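Local coordinates for novel protein similar to vertebrate potassium voltage-gated channel, subfamily H (Eag-related) family (Danio rerio, PDB 3UKN), which probably serves as a pore-forming subunit of a voltage-gated delayed-rectifier potassium channel, of which this chain is the cytoplasmic C-linker and cyclic nucleotide-binding homology domain, at residues C41-D53 with E107-Y120. Residues are numbered along the deposited sequence; the frame is centred on the assembly and turned at random.
Sequences CFQTTWSVNNGID and EFLIRQGDALQAIY
Asn-49 carries the polar core of this contact, its buried amide joined to three residues of 107-120. Asn-49 OD1 takes Gln-117 N at 2.7 Å and Tyr-120 OH at 2.9 Å, both in the carbonyl plane on lone pairs, while Asn-49 ND2 gives a nearly straight bond (171°) to Ala-115 O. With acceptor and donor both engaged, the amide cannot flip without losing bonds, which suits asparagine to the place. Its CG lies anti to the backbone N (chi1 176°), sending the amide in among these partners.

Backbone bonds fix the approach: Val-48 N reaches Phe-108 O and Asn-49 N reaches Leu-109 O. Within 41-53, the short hydroxyl of Ser-47 lets OG accept from Asn-50 N, three residues on, an ST motif.

Charged and indole groups meet where the chain leaves helix 32-45. Arginine's length and several N-H groups let extended Arg-111 bring NE and NH2 to Trp-46 O in weak bonds (3.1 and 2.9 Å), with the Phe-108 ring against one guanidinium face. The indole N-H of Trp-46, at NE1, donates to Glu-107 OE2 at 2.9 Å, from above the carboxylate plane; a carboxylate suits both this donor and Ala-104 N, which bonds OE1.

Apolar side chains pack alongside: branched Val-48 sets CB on Leu-109 CD1 (3.6 Å) with a methyl beside it, and Ile-52 CD1 lies near Ala-118 CB.

Together these contacts dock the connector after C-linker helix 32-45 onto the beta-roll of the cyclic nucleotide-binding homology domain, beside the bulge where Leu-109 and Ile-110 both face Val-162.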
loop_
_atom_site.group_PDB
_atom_site.type_symbol
_atom_site.label_atom_id
_atom_site.label_comp_id
_atom_site.label_asym_id
_atom_site.label_seq_id
_atom_site.Cartn_x
_atom_site.Cartn_y
_atom_site.Cartn_z
ATOM N N CYS B 41 17.874 -7.717 10.477
ATOM C CA CYS B 41 16.612 -7.492 11.171
ATOM C C CYS B 41 15.430 -7.641 10.198
ATOM O O CYS B 41 14.394 -8.212 10.544
ATOM C CB CYS B 41 16.594 -6.140 11.879
ATOM S SG CYS B 41 15.026 -5.777 12.701
ATOM N N PHE B 42 15.601 -7.155 8.972
ATOM C CA PHE B 42 14.629 -7.421 7.920
ATOM C C PHE B 42 14.249 -8.909 7.830
ATOM O O PHE B 42 13.074 -9.261 7.927
ATOM C CB PHE B 42 15.140 -6.945 6.556
ATOM C CG PHE B 42 14.223 -7.300 5.416
ATOM C CD1 PHE B 42 13.092 -6.537 5.155
ATOM C CD2 PHE B 42 14.479 -8.403 4.620
ATOM C CE1 PHE B 42 12.231 -6.863 4.109
ATOM C CE2 PHE B 42 13.621 -8.746 3.575
ATOM C CZ PHE B 42 12.499 -7.984 3.320
ATOM N N GLN B 43 15.240 -9.774 7.637
ATOM C CA GLN B 43 14.969 -11.189 7.404
ATOM C C GLN B 43 14.568 -11.916 8.691
ATOM O O GLN B 43 13.972 -12.992 8.650
ATOM C CB GLN B 43 16.142 -11.876 6.685
ATOM C CG GLN B 43 17.471 -11.822 7.404
ATOM C CD GLN B 43 18.646 -12.110 6.469
ATOM O OE1 GLN B 43 18.785 -11.472 5.421
ATOM N NE2 GLN B 43 19.491 -13.075 6.841
ATOM N N THR B 44 14.870 -11.301 9.827
ATOM C CA THR B 44 14.448 -11.813 11.136
ATOM C C THR B 44 12.995 -11.450 11.465
ATOM O O THR B 44 12.327 -12.154 12.218
ATOM C CB THR B 44 15.377 -11.279 12.264
ATOM O OG1 THR B 44 16.497 -12.158 12.421
ATOM C CG2 THR B 44 14.635 -11.156 13.600
ATOM N N THR B 45 12.511 -10.348 10.897
ATOM C CA THR B 45 11.176 -9.857 11.233
ATOM C C THR B 45 10.164 -9.960 10.090
ATOM O O THR B 45 9.005 -9.613 10.262
ATOM C CB THR B 45 11.220 -8.398 11.728
ATOM O OG1 THR B 45 11.699 -7.551 10.675
ATOM C CG2 THR B 45 12.147 -8.258 12.940
ATOM N N TRP B 46 10.595 -10.457 8.938
ATOM C CA TRP B 46 9.734 -10.505 7.756
ATOM C C TRP B 46 8.581 -11.512 7.796
ATOM O O TRP B 46 8.724 -12.623 8.304
ATOM C CB TRP B 46 10.575 -10.788 6.512
ATOM C CG TRP B 46 9.758 -11.107 5.295
ATOM C CD1 TRP B 46 9.469 -12.351 4.800
ATOM C CD2 TRP B 46 9.122 -10.167 4.416
ATOM N NE1 TRP B 46 8.692 -12.240 3.668
ATOM C CE2 TRP B 46 8.464 -10.906 3.414
ATOM C CE3 TRP B 46 9.047 -8.767 4.379
ATOM C CZ2 TRP B 46 7.743 -10.298 2.383
ATOM C CZ3 TRP B 46 8.327 -8.162 3.358
ATOM C CH2 TRP B 46 7.684 -8.928 2.372
ATOM N N SER B 47 7.442 -11.112 7.234
ATOM C CA SER B 47 6.377 -12.044 6.850
ATOM C C SER B 47 5.666 -11.500 5.610
ATOM O O SER B 47 5.584 -10.288 5.408
ATOM C CB SER B 47 5.371 -12.258 7.982
ATOM O OG SER B 47 4.581 -11.099 8.175
ATOM N N VAL B 48 5.151 -12.380 4.765
ATOM C CA VAL B 48 4.371 -11.890 3.642
ATOM C C VAL B 48 3.163 -11.122 4.133
ATOM O O VAL B 48 2.827 -10.083 3.577
ATOM C CB VAL B 48 3.909 -13.001 2.715
ATOM C CG1 VAL B 48 2.844 -12.466 1.748
ATOM C CG2 VAL B 48 5.102 -13.552 1.970
ATOM N N ASN B 49 2.516 -11.632 5.175
ATOM C CA ASN B 49 1.298 -11.016 5.693
ATOM C C ASN B 49 1.500 -9.538 5.989
ATOM O O ASN B 49 0.644 -8.727 5.668
ATOM C CB ASN B 49 0.783 -11.751 6.938
ATOM C CG ASN B 49 -0.427 -11.069 7.560
ATOM O OD1 ASN B 49 -1.509 -11.051 6.983
ATOM N ND2 ASN B 49 -0.246 -10.506 8.742
ATOM N N ASN B 50 2.640 -9.185 6.578
ATOM C CA ASN B 50 2.911 -7.790 6.895
ATOM C C ASN B 50 3.471 -6.972 5.732
ATOM O O ASN B 50 3.564 -5.743 5.823
ATOM C CB ASN B 50 3.825 -7.673 8.126
ATOM C CG ASN B 50 3.082 -7.941 9.424
ATOM O OD1 ASN B 50 1.917 -8.337 9.412
ATOM N ND2 ASN B 50 3.753 -7.728 10.548
ATOM N N GLY B 51 3.853 -7.635 4.644
ATOM C CA GLY B 51 4.421 -6.922 3.517
ATOM C C GLY B 51 3.608 -6.963 2.231
ATOM O O GLY B 51 4.151 -6.731 1.133
ATOM N N ILE B 52 2.310 -7.241 2.343
ATOM C CA ILE B 52 1.479 -7.404 1.147
ATOM C C ILE B 52 1.377 -6.145 0.282
ATOM O O ILE B 52 1.492 -5.013 0.763
ATOM C CB ILE B 52 0.052 -7.918 1.473
ATOM C CG1 ILE B 52 -0.829 -6.793 2.011
ATOM C CG2 ILE B 52 0.099 -9.093 2.435
ATOM C CD1 ILE B 52 -2.240 -7.251 2.364
ATOM N N ASP B 53 1.171 -6.360 -1.012
ATOM C CA ASP B 53 0.987 -5.278 -1.966
ATOM C C ASP B 53 -0.449 -4.801 -1.883
ATOM O O ASP B 53 -1.359 -5.569 -2.203
ATOM C CB ASP B 53 1.295 -5.791 -3.376
ATOM C CG ASP B 53 0.992 -4.765 -4.455
ATOM O OD1 ASP B 53 0.814 -3.578 -4.111
ATOM O OD2 ASP B 53 0.937 -5.148 -5.648
ATOM N N GLU B 107 10.300 -19.208 4.843
ATOM C CA GLU B 107 9.823 -17.822 4.857
ATOM C C GLU B 107 8.443 -17.773 5.522
ATOM O O GLU B 107 7.572 -18.585 5.202
ATOM C CB GLU B 107 9.789 -17.231 3.432
ATOM C CG GLU B 107 9.056 -15.885 3.309
ATOM C CD GLU B 107 9.063 -15.308 1.875
ATOM O OE1 GLU B 107 9.724 -15.901 0.986
ATOM O OE2 GLU B 107 8.400 -14.262 1.640
ATOM N N PHE B 108 8.249 -16.840 6.454
ATOM C CA PHE B 108 6.969 -16.733 7.170
ATOM C C PHE B 108 5.895 -16.077 6.308
ATOM O O PHE B 108 6.061 -14.934 5.866
ATOM C CB PHE B 108 7.123 -15.923 8.470
ATOM C CG PHE B 108 7.762 -16.685 9.593
ATOM C CD1 PHE B 108 6.980 -17.274 10.585
ATOM C CD2 PHE B 108 9.145 -16.807 9.666
ATOM C CE1 PHE B 108 7.565 -17.982 11.621
ATOM C CE2 PHE B 108 9.743 -17.523 10.707
ATOM C CZ PHE B 108 8.947 -18.107 11.688
ATOM N N LEU B 109 4.793 -16.782 6.072
ATOM C CA LEU B 109 3.639 -16.168 5.417
ATOM C C LEU B 109 2.937 -15.300 6.441
ATOM O O LEU B 109 2.563 -14.164 6.157
ATOM C CB LEU B 109 2.693 -17.240 4.886
ATOM C CG LEU B 109 1.377 -16.724 4.316
ATOM C CD1 LEU B 109 1.696 -15.772 3.191
ATOM C CD2 LEU B 109 0.531 -17.880 3.818
ATOM N N ILE B 110 2.815 -15.842 7.655
ATOM C CA ILE B 110 2.122 -15.201 8.771
ATOM C C ILE B 110 2.860 -15.486 10.077
ATOM O O ILE B 110 3.305 -16.606 10.306
ATOM C CB ILE B 110 0.694 -15.753 8.879
ATOM C CG1 ILE B 110 -0.211 -15.019 7.895
ATOM C CG2 ILE B 110 0.165 -15.638 10.304
ATOM C CD1 ILE B 110 -1.287 -15.872 7.306
ATOM N N ARG B 111 3.006 -14.474 10.928
ATOM C CA ARG B 111 3.625 -14.679 12.237
ATOM C C ARG B 111 2.547 -14.636 13.302
ATOM O O ARG B 111 1.695 -13.742 13.306
ATOM C CB ARG B 111 4.678 -13.615 12.534
ATOM C CG ARG B 111 5.989 -13.784 11.786
ATOM C CD ARG B 111 7.049 -12.770 12.258
ATOM N NE ARG B 111 8.225 -12.779 11.390
ATOM C CZ ARG B 111 9.213 -13.672 11.463
ATOM N NH1 ARG B 111 9.193 -14.634 12.379
ATOM N NH2 ARG B 111 10.229 -13.604 10.620
ATOM N N GLN B 112 2.582 -15.617 14.196
ATOM C CA GLN B 112 1.580 -15.723 15.246
ATOM C C GLN B 112 1.457 -14.396 16.000
ATOM O O GLN B 112 2.462 -13.762 16.336
ATOM C CB GLN B 112 1.937 -16.855 16.203
ATOM C CG GLN B 112 0.984 -16.968 17.373
ATOM C CD GLN B 112 1.258 -18.176 18.226
ATOM O OE1 GLN B 112 1.985 -19.081 17.821
ATOM N NE2 GLN B 112 0.681 -18.199 19.421
ATOM N N GLY B 113 0.220 -13.968 16.233
ATOM C CA GLY B 113 -0.036 -12.727 16.939
ATOM C C GLY B 113 -0.145 -11.504 16.044
ATOM O O GLY B 113 -0.648 -10.462 16.475
ATOM N N ASP B 114 0.334 -11.605 14.808
ATOM C CA ASP B 114 0.147 -10.510 13.862
ATOM C C ASP B 114 -1.338 -10.333 13.537
ATOM O O ASP B 114 -2.150 -11.241 13.765
ATOM C CB ASP B 114 0.975 -10.717 12.580
ATOM C CG ASP B 114 2.451 -10.353 12.765
ATOM O OD1 ASP B 114 2.779 -9.688 13.774
ATOM O OD2 ASP B 114 3.285 -10.719 11.903
ATOM N N ALA B 115 -1.699 -9.154 13.036
ATOM C CA ALA B 115 -3.036 -8.953 12.519
ATOM C C ALA B 115 -3.103 -9.502 11.092
ATOM O O ALA B 115 -2.240 -9.204 10.266
ATOM C CB ALA B 115 -3.404 -7.492 12.545
ATOM N N LEU B 116 -4.120 -10.314 10.817
ATOM C CA LEU B 116 -4.314 -10.868 9.487
ATOM C C LEU B 116 -4.593 -9.741 8.491
ATOM O O LEU B 116 -5.475 -8.912 8.718
ATOM C CB LEU B 116 -5.461 -11.880 9.501
ATOM C CG LEU B 116 -5.662 -12.687 8.212
ATOM C CD1 LEU B 116 -4.454 -13.597 7.901
ATOM C CD2 LEU B 116 -6.960 -13.483 8.282
ATOM N N GLN B 117 -3.849 -9.702 7.393
ATOM C CA GLN B 117 -4.023 -8.629 6.419
ATOM C C GLN B 117 -4.752 -9.108 5.166
ATOM O O GLN B 117 -5.200 -8.314 4.352
ATOM C CB GLN B 117 -2.660 -8.060 6.016
ATOM C CG GLN B 117 -1.843 -7.470 7.159
ATOM C CD GLN B 117 -2.384 -6.144 7.624
ATOM O OE1 GLN B 117 -3.035 -5.425 6.860
ATOM N NE2 GLN B 117 -2.144 -5.814 8.893
ATOM N N ALA B 118 -4.861 -10.418 5.011
ATOM C CA ALA B 118 -5.400 -10.993 3.786
ATOM C C ALA B 118 -5.835 -12.432 4.014
ATOM O O ALA B 118 -5.472 -13.047 5.018
ATOM C CB ALA B 118 -4.329 -10.962 2.687
ATOM N N ILE B 119 -6.598 -12.971 3.062
ATOM C CA ILE B 119 -6.743 -14.418 2.954
ATOM C C ILE B 119 -5.854 -14.866 1.811
ATOM O O ILE B 119 -5.693 -14.142 0.826
ATOM C CB ILE B 119 -8.202 -14.858 2.705
ATOM C CG1 ILE B 119 -8.714 -14.324 1.384
ATOM C CG2 ILE B 119 -9.104 -14.345 3.803
ATOM C CD1 ILE B 119 -10.194 -14.627 1.169
ATOM N N TYR B 120 -5.260 -16.044 1.957
ATOM C CA TYR B 120 -4.270 -16.547 1.006
ATOM C C TYR B 120 -4.699 -17.892 0.421
ATOM O O TYR B 120 -5.364 -18.694 1.078
ATOM C CB TYR B 120 -2.906 -16.697 1.692
ATOM C CG TYR B 120 -2.445 -15.439 2.359
ATOM C CD1 TYR B 120 -1.607 -14.554 1.698
ATOM C CD2 TYR B 120 -2.858 -15.122 3.645
ATOM C CE1 TYR B 120 -1.181 -13.380 2.303
ATOM C CE2 TYR B 120 -2.455 -13.957 4.257
ATOM C CZ TYR B 120 -1.609 -13.084 3.585
ATOM O OH TYR B 120 -1.202 -11.907 4.190
HETATM O O HOH W 1 5.980 -10.118 10.404
HETATM O O HOH W 2 10.342 -14.675 7.358
HETATM O O HOH W 3 0.112 -7.256 10.607
#